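Local coordinates for protein KP6 killer toxin subunit alpha (Ustilago maydis virus P6, PDB 4GVB) that forms one of the two noncovalently paired subunits of a secreted antifungal toxin and recognizes cellular receptors on sensitive fungal cells before the partner subunit acts, at residues A[60-63]-A[64-68]. Sequence-based numbering, arbitrary orientation.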
ATOM      1  N   GLN A  60      -1.898 -11.538  11.073  1.00 21.80           N
ATOM      2  CA  GLN A  60      -1.272 -10.227  11.124  1.00 18.47           C
ATOM      3  C   GLN A  60      -1.110  -9.660   9.718  1.00 18.80           C
ATOM      4  O   GLN A  60      -1.514  -8.531   9.449  1.00 17.98           O
ATOM      5  CB  GLN A  60       0.098 -10.292  11.819  1.00 21.05           C
ATOM      6  CG  GLN A  60       0.048 -10.625  13.312  1.00 27.29           C
ATOM      7  CD  GLN A  60      -0.026 -12.135  13.611  1.00 27.29           C
ATOM      8  OE1 GLN A  60      -0.346 -12.948  12.743  1.00 26.41           O
ATOM      9  NE2 GLN A  60       0.274 -12.499  14.853  1.00 34.17           N
ATOM     10  N   PHE A  61      -0.515 -10.436   8.814  1.00 17.93           N
ATOM     11  CA  PHE A  61      -0.296  -9.946   7.465  1.00 20.00           C
ATOM     12  C   PHE A  61      -1.623  -9.576   6.809  1.00 18.03           C
ATOM     13  O   PHE A  61      -1.730  -8.569   6.084  1.00 18.82           O
ATOM     14  CB  PHE A  61       0.468 -10.978   6.628  1.00 19.80           C
ATOM     15  CG  PHE A  61       0.860 -10.469   5.282  1.00 17.15           C
ATOM     16  CD1 PHE A  61       1.872  -9.540   5.156  1.00 13.56           C
ATOM     17  CD2 PHE A  61       0.205 -10.911   4.139  1.00 18.73           C
ATOM     18  CE1 PHE A  61       2.234  -9.049   3.922  1.00 18.24           C
ATOM     19  CE2 PHE A  61       0.557 -10.405   2.895  1.00 18.16           C
ATOM     20  CZ  PHE A  61       1.571  -9.488   2.788  1.00 17.92           C
ATOM     21  N   TYR A  62      -2.643 -10.379   7.082  1.00 17.50           N
ATOM     22  CA  TYR A  62      -3.970 -10.115   6.541  1.00 21.72           C
ATOM     23  C   TYR A  62      -4.486  -8.751   6.959  1.00 20.96           C
ATOM     24  O   TYR A  62      -5.157  -8.065   6.180  1.00 25.69           O
ATOM     25  CB  TYR A  62      -4.982 -11.170   6.990  1.00 21.47           C
ATOM     26  CG  TYR A  62      -6.393 -10.811   6.534  1.00 23.46           C
ATOM     27  CD1 TYR A  62      -6.796 -11.026   5.221  1.00 28.50           C
ATOM     28  CD2 TYR A  62      -7.303 -10.237   7.410  1.00 31.70           C
ATOM     29  CE1 TYR A  62      -8.085 -10.693   4.802  1.00 31.27           C
ATOM     30  CE2 TYR A  62      -8.583  -9.895   6.997  1.00 31.80           C
ATOM     31  CZ  TYR A  62      -8.962 -10.127   5.696  1.00 32.96           C
ATOM     32  OH  TYR A  62     -10.230  -9.791   5.295  1.00 41.74           O
ATOM     33  N   SER A  63      -4.210  -8.369   8.201  1.00 20.71           N
ATOM     34  CA  SER A  63      -4.719  -7.105   8.712  1.00 19.31           C
ATOM     35  C   SER A  63      -4.095  -5.963   7.938  1.00 20.09           C
ATOM     36  O   SER A  63      -4.727  -4.927   7.735  1.00 17.45           O
ATOM     37  CB  SER A  63      -4.448  -6.947  10.207  1.00 22.64           C
ATOM     38  OG  SER A  63      -3.130  -6.468  10.430  1.00 30.03           O
ATOM     39  N   HIS A  64      -2.858  -6.153   7.487  1.00 16.78           N
ATOM     40  CA  HIS A  64      -2.206  -5.138   6.674  1.00 19.40           C
ATOM     41  C   HIS A  64      -2.845  -5.056   5.284  1.00 19.33           C
ATOM     42  O   HIS A  64      -3.267  -3.974   4.857  1.00 17.29           O
ATOM     43  CB  HIS A  64      -0.685  -5.359   6.584  1.00 17.92           C
ATOM     44  CG  HIS A  64      -0.007  -4.421   5.638  1.00 15.51           C
ATOM     45  ND1 HIS A  64       0.359  -4.785   4.354  1.00 15.94           N
ATOM     46  CD2 HIS A  64       0.356  -3.125   5.775  1.00 15.15           C
ATOM     47  CE1 HIS A  64       0.907  -3.748   3.743  1.00 16.14           C
ATOM     48  NE2 HIS A  64       0.920  -2.728   4.588  1.00 21.79           N
ATOM     49  N   CYS A  65      -2.928  -6.185   4.576  1.00 19.02           N
ATOM     50  CA  CYS A  65      -3.550  -6.171   3.248  1.00 18.64           C
ATOM     51  C   CYS A  65      -4.947  -5.585   3.346  1.00 19.56           C
ATOM     52  O   CYS A  65      -5.334  -4.753   2.522  1.00 19.84           O
ATOM     53  CB  CYS A  65      -3.623  -7.574   2.638  1.00 18.62           C
ATOM     54  SG  CYS A  65      -2.005  -8.241   2.210  1.00 16.41           S
ATOM     55  N   SER A  66      -5.694  -6.020   4.357  1.00 19.95           N
ATOM     56  CA  SER A  66      -7.064  -5.565   4.566  1.00 22.40           C
ATOM     57  C   SER A  66      -7.176  -4.075   4.919  1.00 24.64           C
ATOM     58  O   SER A  66      -8.146  -3.411   4.522  1.00 21.39           O
ATOM     59  CB  SER A  66      -7.742  -6.421   5.638  1.00 24.57           C
ATOM     60  OG  SER A  66      -8.996  -5.870   5.998  1.00 36.35           O
ATOM     61  N   SER A  67      -6.195  -3.551   5.655  1.00 19.91           N
ATOM     62  CA  SER A  67      -6.167  -2.120   5.977  1.00 22.06           C
ATOM     63  C   SER A  67      -6.063  -1.265   4.711  1.00 22.58           C
ATOM     64  O   SER A  67      -6.507  -0.098   4.678  1.00 21.80           O
ATOM     65  CB  SER A  67      -5.011  -1.783   6.932  1.00 15.88           C
ATOM     66  OG  SER A  67      -3.740  -1.738   6.273  1.00 19.98           O
ATOM     67  N   LEU A  68      -5.484  -1.855   3.667  1.00 17.72           N
ATOM     68  CA  LEU A  68      -5.309  -1.180   2.379  1.00 20.99           C
ATOM     69  C   LEU A  68      -6.400  -1.543   1.368  1.00 17.73           C
ATOM     70  O   LEU A  68      -6.231  -1.339   0.169  1.00 19.24           O
ATOM     71  CB  LEU A  68      -3.928  -1.494   1.787  1.00 19.54           C
ATOM     72  CG  LEU A  68      -2.741  -0.885   2.528  1.00 21.21           C
ATOM     73  CD1 LEU A  68      -1.431  -1.389   1.924  1.00 20.63           C
ATOM     74  CD2 LEU A  68      -2.818   0.643   2.501  1.00 20.23           C
TER
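F61 and C65 meet one turn apart on the buried side of helix 58-67. The sulfur lies obliquely to the ring, 4.1 Å from its centroid to SG and 38° off the normal, with F61 CE2 the closest ring atom at 3.4 Å from C65 SG. Different first torsions bring the two groups together: F61 carries CG anti to its nitrogen (chi1 -173°), which swings the ring forward along the helix, whereas C65 holds SG anti to its carbonyl carbon (chi1 -68°), which leans it back toward the ring. The same sulfur is bonded to C18 of strand 14-19, and the F61 ring also touches C16, C18 and M72, so this face of the helix rests on the inner strand 14-19 and the outermost strand 71-76 of the antiparallel sheet.

The same four-residue spacing brings Y62 to S66 on a more exposed side, but here CB, not the terminal atom, meets the ring face, a CH-pi contact of 4.1 Å from S66 CB to the Y62 ring centroid, shifted toward the rim. Backbone helical bonds link the turns, among them C65 N to F61 O and S66 N to Y62 O (2.8 Å); the bonds of H64 N to Q60 O and F61 O are weak.

Two serines turn their hydroxyls back onto the helix. S63 OG donates to Q60 O at 2.8 Å in the carbonyl plane; S67 OG does the same to H64 O at 2.7 Å. H64 O also accepts from L68 N, where the chain leaves helical geometry. The chemistry thus divides by side: sulfur, aromatic carbon and a disulfide fasten the helix to the sheet, while the hydroxyls of the exposed S63 and S67 give backbone carbonyls additional hydrogen bonds.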